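PDB 7CUP: 2,5-dihydroxypyridine 5,6-dioxygenase from Pseudomonas putida KT2440, which catalyses the iron-dependent dioxygenolytic cleavage of the 2,5-dihydroxypyridine ring between carbons 5 and 6, yielding N-formylmaleamate in aerobic nicotinate degradation. Local coordinates for residues L16-V21 / Y178-E183; F196-E201 / N306-G311; L208-G213 / E225-E230. One frame throughout, in Å; residues are numbered along the deposited sequence.

Interaction 1 (L16-V21 / Y178-E183)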
ATOM      1  N   LEU A  16      13.592  19.562  16.075  1.00 21.40           N
ATOM      2  CA  LEU A  16      12.444  20.461  16.387  1.00 22.73           C
ATOM      3  C   LEU A  16      12.682  21.193  17.732  1.00 23.50           C
ATOM      4  O   LEU A  16      12.410  22.376  17.797  1.00 21.72           O
ATOM      5  CB  LEU A  16      11.159  19.642  16.417  1.00 21.60           C
ATOM      6  CG  LEU A  16      10.673  19.098  15.070  1.00 21.67           C
ATOM      7  CD1 LEU A  16       9.319  18.447  15.279  1.00 23.04           C
ATOM      8  CD2 LEU A  16      10.584  20.154  14.002  1.00 21.63           C
ATOM      9  N   LYS A  17      13.259  20.525  18.728  1.00 24.46           N
ATOM     10  CA  LYS A  17      13.692  21.161  20.003  1.00 30.20           C
ATOM     11  C   LYS A  17      14.719  22.271  19.717  1.00 28.01           C
ATOM     12  O   LYS A  17      14.494  23.409  20.161  1.00 26.86           O
ATOM     13  CB  LYS A  17      14.233  20.110  20.971  1.00 30.03           C
ATOM     14  CG  LYS A  17      13.394  19.956  22.223  1.00 40.49           C
ATOM     15  CD  LYS A  17      13.940  18.982  23.245  1.00 44.53           C
ATOM     16  CE  LYS A  17      13.205  17.661  23.199  1.00 50.03           C
ATOM     17  NZ  LYS A  17      13.920  16.602  23.943  1.00 57.15           N
ATOM     18  N   LEU A  18      15.780  21.982  18.971  1.00 24.55           N
ATOM     19  CA  LEU A  18      16.771  23.019  18.627  1.00 24.82           C
ATOM     20  C   LEU A  18      16.058  24.146  17.882  1.00 22.70           C
ATOM     21  O   LEU A  18      16.486  25.297  18.000  1.00 22.81           O
ATOM     22  CB  LEU A  18      17.886  22.406  17.778  1.00 26.54           C
ATOM     23  CG  LEU A  18      18.877  21.537  18.541  1.00 27.77           C
ATOM     24  CD1 LEU A  18      19.877  20.893  17.584  1.00 29.22           C
ATOM     25  CD2 LEU A  18      19.594  22.355  19.617  1.00 31.63           C
ATOM     26  N   SER A  19      15.021  23.820  17.120  1.00 22.27           N
ATOM     27  CA  SER A  19      14.191  24.783  16.349  1.00 20.92           C
ATOM     28  C   SER A  19      13.150  25.489  17.241  1.00 20.71           C
ATOM     29  O   SER A  19      12.277  26.177  16.685  1.00 22.72           O
ATOM     30  CB  SER A  19      13.523  24.090  15.167  1.00 20.86           C
ATOM     31  OG  SER A  19      14.465  23.710  14.187  1.00 20.36           O
ATOM     32  N   ARG A  20      13.196  25.297  18.557  1.00 21.88           N
ATOM     33  CA  ARG A  20      12.353  25.993  19.567  1.00 24.73           C
ATOM     34  C   ARG A  20      10.886  25.593  19.416  1.00 25.01           C
ATOM     35  O   ARG A  20       9.980  26.399  19.730  1.00 21.70           O
ATOM     36  CB  ARG A  20      12.613  27.508  19.537  1.00 28.93           C
ATOM     37  CG  ARG A  20      13.976  27.857  20.133  1.00 32.16           C
ATOM     38  CD  ARG A  20      14.234  29.307  20.522  1.00 38.87           C
ATOM     39  NE  ARG A  20      15.506  29.734  19.937  1.00 45.90           N
ATOM     40  CZ  ARG A  20      16.732  29.339  20.320  1.00 51.49           C
ATOM     41  NH1 ARG A  20      16.885  28.494  21.329  1.00 57.81           N
ATOM     42  NH2 ARG A  20      17.806  29.796  19.687  1.00 48.93           N
ATOM     43  N   VAL A  21      10.629  24.352  19.019  1.00 21.57           N
ATOM     44  CA  VAL A  21       9.243  23.816  19.046  1.00 20.67           C
ATOM     45  C   VAL A  21       8.953  23.350  20.466  1.00 21.03           C
ATOM     46  O   VAL A  21       9.768  22.635  21.029  1.00 20.44           O
ATOM     47  CB  VAL A  21       9.064  22.671  18.052  1.00 19.65           C
ATOM     48  CG1 VAL A  21       7.735  21.990  18.227  1.00 20.79           C
ATOM     49  CG2 VAL A  21       9.273  23.159  16.636  1.00 19.52           C
ATOM     50  N   TYR A 178      22.994  26.359   9.251  1.00 21.47           N
ATOM     51  CA  TYR A 178      23.585  25.543  10.357  1.00 22.56           C
ATOM     52  C   TYR A 178      22.633  24.417  10.802  1.00 21.61           C
ATOM     53  O   TYR A 178      22.947  23.708  11.790  1.00 24.10           O
ATOM     54  CB  TYR A 178      23.986  26.402  11.576  1.00 23.46           C
ATOM     55  CG  TYR A 178      22.944  27.376  12.099  1.00 25.57           C
ATOM     56  CD1 TYR A 178      21.877  26.943  12.882  1.00 25.60           C
ATOM     57  CD2 TYR A 178      23.041  28.744  11.870  1.00 27.72           C
ATOM     58  CE1 TYR A 178      20.917  27.815  13.371  1.00 27.51           C
ATOM     59  CE2 TYR A 178      22.089  29.632  12.361  1.00 28.47           C
ATOM     60  CZ  TYR A 178      21.020  29.175  13.117  1.00 29.23           C
ATOM     61  OH  TYR A 178      20.078  30.033  13.644  1.00 29.19           O
ATOM     62  N   GLY A 179      21.513  24.210  10.098  1.00 22.88           N
ATOM     63  CA  GLY A 179      20.762  22.941  10.173  1.00 21.07           C
ATOM     64  C   GLY A 179      19.457  23.012  10.948  1.00 23.84           C
ATOM     65  O   GLY A 179      18.789  21.967  11.068  1.00 21.64           O
ATOM     66  N   TYR A 180      19.073  24.164  11.501  1.00 24.53           N
ATOM     67  CA  TYR A 180      17.824  24.239  12.305  1.00 22.82           C
ATOM     68  C   TYR A 180      17.252  25.650  12.220  1.00 24.32           C
ATOM     69  O   TYR A 180      18.007  26.587  11.857  1.00 23.94           O
ATOM     70  CB  TYR A 180      18.043  23.626  13.694  1.00 24.66           C
ATOM     71  CG  TYR A 180      19.052  24.258  14.623  1.00 25.92           C
ATOM     72  CD1 TYR A 180      20.366  23.817  14.684  1.00 25.57           C
ATOM     73  CD2 TYR A 180      18.675  25.255  15.525  1.00 28.09           C
ATOM     74  CE1 TYR A 180      21.280  24.378  15.566  1.00 25.63           C
ATOM     75  CE2 TYR A 180      19.578  25.811  16.426  1.00 26.48           C
ATOM     76  CZ  TYR A 180      20.888  25.372  16.453  1.00 27.33           C
ATOM     77  OH  TYR A 180      21.761  25.926  17.351  1.00 28.56           O
ATOM     78  N   ALA A 181      15.933  25.768  12.433  1.00 23.40           N
ATOM     79  CA  ALA A 181      15.140  27.001  12.277  1.00 23.08           C
ATOM     80  C   ALA A 181      14.640  27.507  13.635  1.00 25.30           C
ATOM     81  O   ALA A 181      13.421  27.379  13.894  1.00 22.16           O
ATOM     82  CB  ALA A 181      13.997  26.748  11.344  1.00 25.82           C
ATOM     83  N   ASP A 182      15.550  28.107  14.415  1.00 26.34           N
ATOM     84  CA  ASP A 182      15.366  28.524  15.830  1.00 29.28           C
ATOM     85  C   ASP A 182      14.855  29.968  15.897  1.00 30.19           C
ATOM     86  O   ASP A 182      14.153  30.298  16.825  1.00 31.46           O
ATOM     87  CB  ASP A 182      16.637  28.318  16.672  1.00 27.46           C
ATOM     88  CG  ASP A 182      17.882  28.990  16.127  1.00 27.50           C
ATOM     89  OD1 ASP A 182      17.978  29.155  14.894  1.00 30.41           O
ATOM     90  OD2 ASP A 182      18.758  29.309  16.945  1.00 28.82           O
ATOM     91  N   GLU A 183      15.123  30.801  14.920  1.00 34.04           N
ATOM     92  CA  GLU A 183      14.741  32.219  15.028  1.00 34.52           C
ATOM     93  C   GLU A 183      13.547  32.515  14.144  1.00 33.02           C
ATOM     94  O   GLU A 183      13.370  31.922  13.090  1.00 28.62           O
ATOM     95  CB  GLU A 183      15.957  33.060  14.681  1.00 39.74           C
ATOM     96  CG  GLU A 183      16.949  33.056  15.817  1.00 49.71           C
ATOM     97  CD  GLU A 183      18.177  33.843  15.458  1.00 53.16           C
ATOM     98  OE1 GLU A 183      19.278  33.409  15.860  1.00 57.72           O
ATOM     99  OE2 GLU A 183      18.013  34.855  14.723  1.00 54.67           O
TER
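The carboxylate of Asp182 is gripped at both oxygens: Arg20 NH2 forms a salt bridge to OD2 at 2.9 Å, Lys139 of helix 136-151 forms a second to the same atom, and Tyr178 OH donates to the syn lone pair of OD1 at 2.6 Å. Arg20 is the C-prime residue of the Schellman motif that ends helix 5-18, with bonds from Val21 N to Leu16 O and from Arg20 N to Lys17 O. The Arg20 and Asp182 side chains run side by side, with guanidinium and carboxylate planes 43° apart and Asp182 CB over one guanidinium face. A weak bond runs from Arg20 NE to the backbone O of Asp182. With CG between the backbone N and the carbonyl carbon (chi1 63°), the Tyr180 ring is sandwiched: Leu18 CB makes a CH-pi contact 3.9 Å from its centroid, offset toward the rim, and Tyr178 CE1 lies over the centre of the opposite face. An alanine here would probably open a gap between Leu18 and Tyr178, leaving the Tyr178 ring freer to shift and its bond to Asp182 less fixed. Ala181 N donates to Ser19 OG at 3.1 Å, and the hydroxyl is hydrogen-bonded to Val15 O.

Interaction 2 (F196-E201 / N306-G311); sequences FTWPNE and NTEVGG
Val309 sits over one face of the Trp198 indole with both methyl groups. CG2 lies 3.7 Å above the plane, over the centre of the ring system, while CG1 makes a CH-pi contact 3.5 Å from the centroid of the six-membered ring, 16° off its normal. The two methyls can span the bicycle because CG1 is anti to the carbonyl carbon (chi1 -67°) and CG2 lies between the backbone N and that carbon. Glu308 approaches differently, crossing Trp198 at about a right angle and placing OE1 in the ring plane at the edge, 3.9 Å from CZ2. A water accepts from Trp198 NE1 at 2.9 Å and donates to Glu308 OE2. Glu201 and Asn306 meet tip to tip with their planes 34° apart, but the bond from Asn306 ND2 to Glu201 OE2 is weak at 3.5 Å; the firmer partners are Tyr172 OH for Glu201 and Arg313 N for Asn306. Asn306 O closes the turn by accepting from Val309 N and Gly311 N. Trp198 also touches the iron ligand His265, and the nearest side-chain atom of Glu308 is about 6 Å from the bound iron, an arrangement consistent with a second shell beside the non-heme iron site.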
ATOM      1  N   PHE A 196      27.576  31.825   2.742  1.00 26.13           N
ATOM      2  CA  PHE A 196      27.824  32.432   1.422  1.00 30.39           C
ATOM      3  C   PHE A 196      27.286  33.870   1.395  1.00 32.31           C
ATOM      4  O   PHE A 196      26.481  34.238   2.275  1.00 32.18           O
ATOM      5  CB  PHE A 196      27.161  31.575   0.342  1.00 32.10           C
ATOM      6  CG  PHE A 196      25.719  31.229   0.625  1.00 29.64           C
ATOM      7  CD1 PHE A 196      24.692  32.060   0.198  1.00 32.56           C
ATOM      8  CD2 PHE A 196      25.393  30.073   1.312  1.00 29.02           C
ATOM      9  CE1 PHE A 196      23.368  31.738   0.450  1.00 33.38           C
ATOM     10  CE2 PHE A 196      24.068  29.755   1.572  1.00 32.24           C
ATOM     11  CZ  PHE A 196      23.056  30.592   1.156  1.00 33.86           C
ATOM     12  N   THR A 197      27.782  34.654   0.435  1.00 34.73           N
ATOM     13  CA  THR A 197      27.226  35.952  -0.019  1.00 35.62           C
ATOM     14  C   THR A 197      27.026  35.908  -1.525  1.00 36.34           C
ATOM     15  O   THR A 197      27.102  34.812  -2.109  1.00 33.07           O
ATOM     16  CB  THR A 197      28.145  37.170   0.184  1.00 37.55           C
ATOM     17  OG1 THR A 197      29.270  36.890   1.017  1.00 43.08           O
ATOM     18  CG2 THR A 197      27.358  38.344   0.711  1.00 32.49           C
ATOM     19  N   TRP A 198      26.791  37.083  -2.108  1.00 33.16           N
ATOM     20  CA  TRP A 198      26.795  37.334  -3.561  1.00 34.16           C
ATOM     21  C   TRP A 198      27.862  38.385  -3.833  1.00 34.02           C
ATOM     22  O   TRP A 198      28.112  39.237  -2.990  1.00 32.20           O
ATOM     23  CB  TRP A 198      25.395  37.775  -4.004  1.00 34.50           C
ATOM     24  CG  TRP A 198      24.366  36.704  -3.840  1.00 36.21           C
ATOM     25  CD1 TRP A 198      23.750  36.005  -4.837  1.00 35.40           C
ATOM     26  CD2 TRP A 198      23.800  36.230  -2.605  1.00 35.66           C
ATOM     27  NE1 TRP A 198      22.867  35.111  -4.307  1.00 35.91           N
ATOM     28  CE2 TRP A 198      22.873  35.225  -2.944  1.00 34.84           C
ATOM     29  CE3 TRP A 198      23.953  36.586  -1.260  1.00 37.39           C
ATOM     30  CZ2 TRP A 198      22.105  34.569  -1.989  1.00 34.75           C
ATOM     31  CZ3 TRP A 198      23.206  35.929  -0.308  1.00 39.88           C
ATOM     32  CH2 TRP A 198      22.303  34.926  -0.672  1.00 39.19           C
ATOM     33  N   PRO A 199      28.555  38.332  -4.981  1.00 37.28           N
ATOM     34  CA  PRO A 199      29.438  39.431  -5.372  1.00 37.87           C
ATOM     35  C   PRO A 199      28.598  40.676  -5.710  1.00 40.90           C
ATOM     36  O   PRO A 199      27.434  40.537  -6.121  1.00 35.04           O
ATOM     37  CB  PRO A 199      30.140  38.913  -6.631  1.00 37.00           C
ATOM     38  CG  PRO A 199      29.174  37.875  -7.209  1.00 39.18           C
ATOM     39  CD  PRO A 199      28.440  37.292  -6.015  1.00 37.65           C
ATOM     40  N   ASN A 200      29.210  41.859  -5.629  1.00 42.83           N
ATOM     41  CA  ASN A 200      28.584  43.120  -6.129  1.00 41.92           C
ATOM     42  C   ASN A 200      28.159  42.921  -7.584  1.00 42.30           C
ATOM     43  O   ASN A 200      28.820  42.113  -8.285  1.00 45.49           O
ATOM     44  CB  ASN A 200      29.518  44.314  -5.917  1.00 41.41           C
ATOM     45  CG  ASN A 200      29.816  44.508  -4.448  1.00 41.68           C
ATOM     46  OD1 ASN A 200      29.031  44.103  -3.598  1.00 42.57           O
ATOM     47  ND2 ASN A 200      30.969  45.067  -4.135  1.00 45.03           N
ATOM     48  N   GLU A 201      27.097  43.608  -8.024  1.00 45.10           N
ATOM     49  CA  GLU A 201      26.535  43.451  -9.398  1.00 49.04           C
ATOM     50  C   GLU A 201      27.660  43.779 -10.418  1.00 47.51           C
ATOM     51  O   GLU A 201      28.461  44.684 -10.164  1.00 41.98           O
ATOM     52  CB  GLU A 201      25.222  44.249  -9.503  1.00 52.78           C
ATOM     53  CG  GLU A 201      24.111  43.563 -10.317  1.00 55.93           C
ATOM     54  CD  GLU A 201      23.496  42.275  -9.774  1.00 65.97           C
ATOM     55  OE1 GLU A 201      23.719  41.977  -8.586  1.00 66.27           O
ATOM     56  OE2 GLU A 201      22.783  41.551 -10.545  1.00 72.62           O
ATOM     57  N   ASN A 306      19.475  35.217  -8.932  1.00 39.44           N
ATOM     58  CA  ASN A 306      19.901  35.907  -7.689  1.00 40.30           C
ATOM     59  C   ASN A 306      18.777  36.814  -7.176  1.00 42.49           C
ATOM     60  O   ASN A 306      19.094  37.615  -6.280  1.00 46.66           O
ATOM     61  CB  ASN A 306      21.242  36.636  -7.880  1.00 39.83           C
ATOM     62  CG  ASN A 306      21.244  37.703  -8.962  1.00 43.53           C
ATOM     63  OD1 ASN A 306      20.279  37.854  -9.717  1.00 42.55           O
ATOM     64  ND2 ASN A 306      22.345  38.437  -9.068  1.00 45.39           N
ATOM     65  N   THR A 307      17.523  36.664  -7.645  1.00 47.93           N
ATOM     66  CA  THR A 307      16.377  37.514  -7.183  1.00 50.79           C
ATOM     67  C   THR A 307      16.052  37.220  -5.717  1.00 47.14           C
ATOM     68  O   THR A 307      15.481  38.105  -5.097  1.00 48.06           O
ATOM     69  CB  THR A 307      15.070  37.373  -7.978  1.00 47.99           C
ATOM     70  OG1 THR A 307      14.597  36.044  -7.777  1.00 53.47           O
ATOM     71  CG2 THR A 307      15.213  37.665  -9.452  1.00 51.56           C
ATOM     72  N   GLU A 308      16.427  36.051  -5.182  1.00 47.74           N
ATOM     73  CA  GLU A 308      16.233  35.714  -3.742  1.00 47.79           C
ATOM     74  C   GLU A 308      16.846  36.806  -2.847  1.00 44.06           C
ATOM     75  O   GLU A 308      16.410  36.896  -1.714  1.00 45.28           O
ATOM     76  CB  GLU A 308      16.811  34.340  -3.392  1.00 47.21           C
ATOM     77  CG  GLU A 308      18.316  34.266  -3.523  1.00 49.63           C
ATOM     78  CD  GLU A 308      18.871  32.854  -3.607  1.00 55.97           C
ATOM     79  OE1 GLU A 308      19.013  32.207  -2.546  1.00 59.38           O
ATOM     80  OE2 GLU A 308      19.150  32.396  -4.734  1.00 63.20           O
ATOM     81  N   VAL A 309      17.829  37.581  -3.324  1.00 46.57           N
ATOM     82  CA  VAL A 309      18.431  38.740  -2.591  1.00 46.29           C
ATOM     83  C   VAL A 309      18.222  40.051  -3.371  1.00 44.55           C
ATOM     84  O   VAL A 309      18.916  41.034  -3.072  1.00 39.97           O
ATOM     85  CB  VAL A 309      19.927  38.511  -2.298  1.00 46.14           C
ATOM     86  CG1 VAL A 309      20.114  37.377  -1.322  1.00 47.36           C
ATOM     87  CG2 VAL A 309      20.767  38.308  -3.553  1.00 42.10           C
ATOM     88  N   GLY A 310      17.326  40.071  -4.353  1.00 42.67           N
ATOM     89  CA  GLY A 310      16.985  41.294  -5.107  1.00 44.23           C
ATOM     90  C   GLY A 310      17.915  41.568  -6.279  1.00 48.49           C
ATOM     91  O   GLY A 310      17.811  42.671  -6.849  1.00 48.39           O
ATOM     92  N   GLY A 311      18.771  40.613  -6.668  1.00 47.86           N
ATOM     93  CA  GLY A 311      19.513  40.677  -7.943  1.00 41.18           C
ATOM     94  C   GLY A 311      18.552  40.667  -9.120  1.00 41.13           C
ATOM     95  O   GLY A 311      17.339  40.425  -8.886  1.00 41.15           O
TER
HETATM   96  O   HOH W   1      21.296  33.094  -5.774  1.00 32.36           O

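Interaction 3 (L208-G213 / E225-E230)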
ATOM      1  N   LEU A 208      38.010  30.505 -12.418  1.00 33.57           N
ATOM      2  CA  LEU A 208      37.719  29.359 -11.526  1.00 32.77           C
ATOM      3  C   LEU A 208      37.980  28.077 -12.311  1.00 30.22           C
ATOM      4  O   LEU A 208      37.370  27.901 -13.367  1.00 30.34           O
ATOM      5  CB  LEU A 208      36.280  29.459 -11.016  1.00 33.32           C
ATOM      6  CG  LEU A 208      36.035  30.599 -10.029  1.00 32.36           C
ATOM      7  CD1 LEU A 208      34.546  30.893  -9.898  1.00 31.75           C
ATOM      8  CD2 LEU A 208      36.676  30.323  -8.662  1.00 29.78           C
ATOM      9  N   VAL A 209      38.908  27.254 -11.815  1.00 30.13           N
ATOM     10  CA  VAL A 209      39.247  25.945 -12.441  1.00 31.81           C
ATOM     11  C   VAL A 209      38.550  24.843 -11.636  1.00 29.47           C
ATOM     12  O   VAL A 209      38.852  24.653 -10.434  1.00 31.98           O
ATOM     13  CB  VAL A 209      40.770  25.720 -12.535  1.00 33.25           C
ATOM     14  CG1 VAL A 209      41.114  24.293 -12.966  1.00 31.13           C
ATOM     15  CG2 VAL A 209      41.413  26.757 -13.458  1.00 33.60           C
ATOM     16  N   LEU A 210      37.647  24.131 -12.285  1.00 29.49           N
ATOM     17  CA  LEU A 210      37.170  22.845 -11.729  1.00 30.69           C
ATOM     18  C   LEU A 210      38.310  21.868 -11.981  1.00 29.93           C
ATOM     19  O   LEU A 210      38.594  21.587 -13.137  1.00 28.88           O
ATOM     20  CB  LEU A 210      35.874  22.412 -12.418  1.00 31.37           C
ATOM     21  CG  LEU A 210      34.606  23.125 -11.965  1.00 31.39           C
ATOM     22  CD1 LEU A 210      34.669  24.613 -12.271  1.00 30.50           C
ATOM     23  CD2 LEU A 210      33.398  22.512 -12.648  1.00 30.75           C
ATOM     24  N   ASP A 211      39.007  21.455 -10.937  1.00 32.08           N
ATOM     25  CA  ASP A 211      40.105  20.473 -11.071  1.00 29.69           C
ATOM     26  C   ASP A 211      39.502  19.081 -11.212  1.00 31.85           C
ATOM     27  O   ASP A 211      38.288  18.916 -10.965  1.00 28.47           O
ATOM     28  CB  ASP A 211      41.057  20.531  -9.889  1.00 31.68           C
ATOM     29  CG  ASP A 211      42.397  19.886 -10.178  1.00 33.05           C
ATOM     30  OD1 ASP A 211      42.609  19.482 -11.333  1.00 33.60           O
ATOM     31  OD2 ASP A 211      43.212  19.824  -9.263  1.00 37.42           O
ATOM     32  N   VAL A 212      40.329  18.122 -11.628  1.00 31.48           N
ATOM     33  CA  VAL A 212      40.003  16.671 -11.539  1.00 31.14           C
ATOM     34  C   VAL A 212      39.524  16.469 -10.099  1.00 28.45           C
ATOM     35  O   VAL A 212      40.181  16.996  -9.182  1.00 26.32           O
ATOM     36  CB  VAL A 212      41.211  15.771 -11.907  1.00 33.52           C
ATOM     37  CG1 VAL A 212      40.918  14.294 -11.665  1.00 34.49           C
ATOM     38  CG2 VAL A 212      41.666  15.972 -13.349  1.00 34.75           C
ATOM     39  N   GLY A 213      38.362  15.841  -9.918  1.00 28.05           N
ATOM     40  CA  GLY A 213      37.801  15.569  -8.581  1.00 27.05           C
ATOM     41  C   GLY A 213      36.811  16.627  -8.126  1.00 26.25           C
ATOM     42  O   GLY A 213      36.080  16.360  -7.156  1.00 25.10           O
ATOM     43  N   GLU A 225      38.547  15.555 -16.066  1.00 28.99           N
ATOM     44  CA  GLU A 225      39.505  16.551 -16.611  1.00 33.67           C
ATOM     45  C   GLU A 225      39.039  17.933 -16.165  1.00 31.65           C
ATOM     46  O   GLU A 225      37.851  18.109 -15.869  1.00 34.51           O
ATOM     47  CB  GLU A 225      39.621  16.538 -18.142  1.00 38.35           C
ATOM     48  CG  GLU A 225      38.982  15.348 -18.836  1.00 45.30           C
ATOM     49  CD  GLU A 225      38.799  15.529 -20.341  1.00 55.43           C
ATOM     50  OE1 GLU A 225      37.699  15.150 -20.874  1.00 50.93           O
ATOM     51  OE2 GLU A 225      39.763  16.049 -20.983  1.00 53.46           O
ATOM     52  N   ARG A 226      39.952  18.890 -16.175  1.00 31.59           N
ATOM     53  CA  ARG A 226      39.721  20.279 -15.725  1.00 30.86           C
ATOM     54  C   ARG A 226      38.670  20.969 -16.595  1.00 29.93           C
ATOM     55  O   ARG A 226      38.573  20.697 -17.797  1.00 27.53           O
ATOM     56  CB  ARG A 226      41.049  21.035 -15.759  1.00 32.96           C
ATOM     57  CG  ARG A 226      42.050  20.491 -14.763  1.00 34.50           C
ATOM     58  CD  ARG A 226      43.269  21.372 -14.657  1.00 38.99           C
ATOM     59  NE  ARG A 226      44.026  20.978 -13.487  1.00 40.49           N
ATOM     60  CZ  ARG A 226      45.296  21.296 -13.262  1.00 47.85           C
ATOM     61  NH1 ARG A 226      45.961  22.014 -14.153  1.00 45.59           N
ATOM     62  NH2 ARG A 226      45.888  20.894 -12.146  1.00 46.14           N
ATOM     63  N   ILE A 227      37.878  21.827 -15.974  1.00 31.26           N
ATOM     64  CA  ILE A 227      37.085  22.854 -16.694  1.00 30.92           C
ATOM     65  C   ILE A 227      37.615  24.192 -16.216  1.00 30.50           C
ATOM     66  O   ILE A 227      37.721  24.347 -14.991  1.00 31.29           O
ATOM     67  CB  ILE A 227      35.580  22.698 -16.440  1.00 29.83           C
ATOM     68  CG1 ILE A 227      35.100  21.292 -16.807  1.00 31.70           C
ATOM     69  CG2 ILE A 227      34.803  23.773 -17.174  1.00 27.58           C
ATOM     70  CD1 ILE A 227      33.685  21.020 -16.371  1.00 30.86           C
ATOM     71  N   THR A 228      38.017  25.051 -17.157  1.00 32.52           N
ATOM     72  CA  THR A 228      38.404  26.456 -16.886  1.00 30.96           C
ATOM     73  C   THR A 228      37.216  27.374 -17.197  1.00 28.40           C
ATOM     74  O   THR A 228      36.707  27.329 -18.340  1.00 29.77           O
ATOM     75  CB  THR A 228      39.628  26.857 -17.720  1.00 35.09           C
ATOM     76  OG1 THR A 228      40.657  25.903 -17.487  1.00 35.86           O
ATOM     77  CG2 THR A 228      40.142  28.230 -17.347  1.00 36.86           C
ATOM     78  N   LEU A 229      36.789  28.161 -16.212  1.00 27.48           N
ATOM     79  CA  LEU A 229      35.759  29.221 -16.370  1.00 27.92           C
ATOM     80  C   LEU A 229      36.442  30.591 -16.284  1.00 31.31           C
ATOM     81  O   LEU A 229      37.095  30.892 -15.257  1.00 32.13           O
ATOM     82  CB  LEU A 229      34.694  29.083 -15.280  1.00 26.28           C
ATOM     83  CG  LEU A 229      34.122  27.681 -15.110  1.00 24.41           C
ATOM     84  CD1 LEU A 229      33.265  27.607 -13.865  1.00 26.83           C
ATOM     85  CD2 LEU A 229      33.322  27.305 -16.331  1.00 24.16           C
ATOM     86  N   GLU A 230      36.311  31.370 -17.351  1.00 37.09           N
ATOM     87  CA  GLU A 230      36.764  32.785 -17.406  1.00 40.48           C
ATOM     88  C   GLU A 230      35.538  33.636 -17.082  1.00 36.41           C
ATOM     89  O   GLU A 230      34.476  33.444 -17.741  1.00 39.43           O
ATOM     90  CB  GLU A 230      37.410  33.095 -18.761  1.00 42.81           C
ATOM     91  CG  GLU A 230      38.758  32.412 -18.940  1.00 49.87           C
ATOM     92  CD  GLU A 230      39.114  32.018 -20.369  1.00 61.62           C
ATOM     93  OE1 GLU A 230      38.433  32.485 -21.319  1.00 60.22           O
ATOM     94  OE2 GLU A 230      40.078  31.229 -20.540  1.00 78.65           O
TER
HETATM   95  O   HOH W   2      45.809  19.850  -9.536  1.00 41.95           O
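Glu225 opens the segment by packing its CA against Val212 CG2 at 4.0 Å. Its OE1 turns elsewhere, to Phe243 N and, in a salt bridge, to Arg224 of a neighbouring subunit. Arg226 follows with a chain extended from CG to NE, lying alongside Asp211 and bringing NE 3.0 Å from Asp211 OD1. This salt bridge is almost straight (175° at the hydrogen) and lies in the guanidinium plane, yet it meets OD1 from above the carboxylate plane, whose opposite face receives Val212 N. OD1 thus takes two donors, and a water bridges Asp211 OD2 and Arg226 NH2, so both carboxylate oxygens are engaged. Ile227 begins the regular antiparallel pairing: its N donates to Leu210 O, and its O accepts from Leu210 N at 2.7 Å. Its CD1 reaches Leu210 CD2 at 4.0 Å. Thr228 and Val209 form a non-hydrogen-bonded pair, their side chains side by side on the face opposite Leu208, Leu210, Ile227 and Leu229. Leu229 restores the hydrogen-bonded pattern through two bonds with Leu208, while its CD1 meets Leu210 CD1 at 3.7 Å. The axes of 208-210 and 227-230 come within 4.7 Å and run at 162°, as expected for neighbouring antiparallel strands. Strand 227-232 is the middle one of a three-stranded sheet, flanked by 207-210 and 235-240. Ile227 and Leu229 touch Ile239 of the neighbouring strand, and the leucine-bearing face packs on Phe301, Ile321 and Leu323 of strands 299-303 and 319-323.

Along the chain, interaction 1 closes before the other two open, and both segments of interaction 3 fall between those of interaction 2. Centres of interactions 1 and 2 are about 25 Å apart, those of 2 and 3 about 24 Å, and those of 1 and 3 about 37 Å, on opposite sides of the chain's centre; none touch. The antiparallel sheet of strands 175-177, 194-197, 263-269, 299-303 and 319-323 connects them: the loop of interaction 1 leaves its first strand, interaction 2 extends from strand 194-197 to the 299-303/319-323 connection, and interaction 3 packs against the last two strands. The sheet also carries the iron ligands His265, Ser302 and Asp320, and interaction 2 lies nearest the metal.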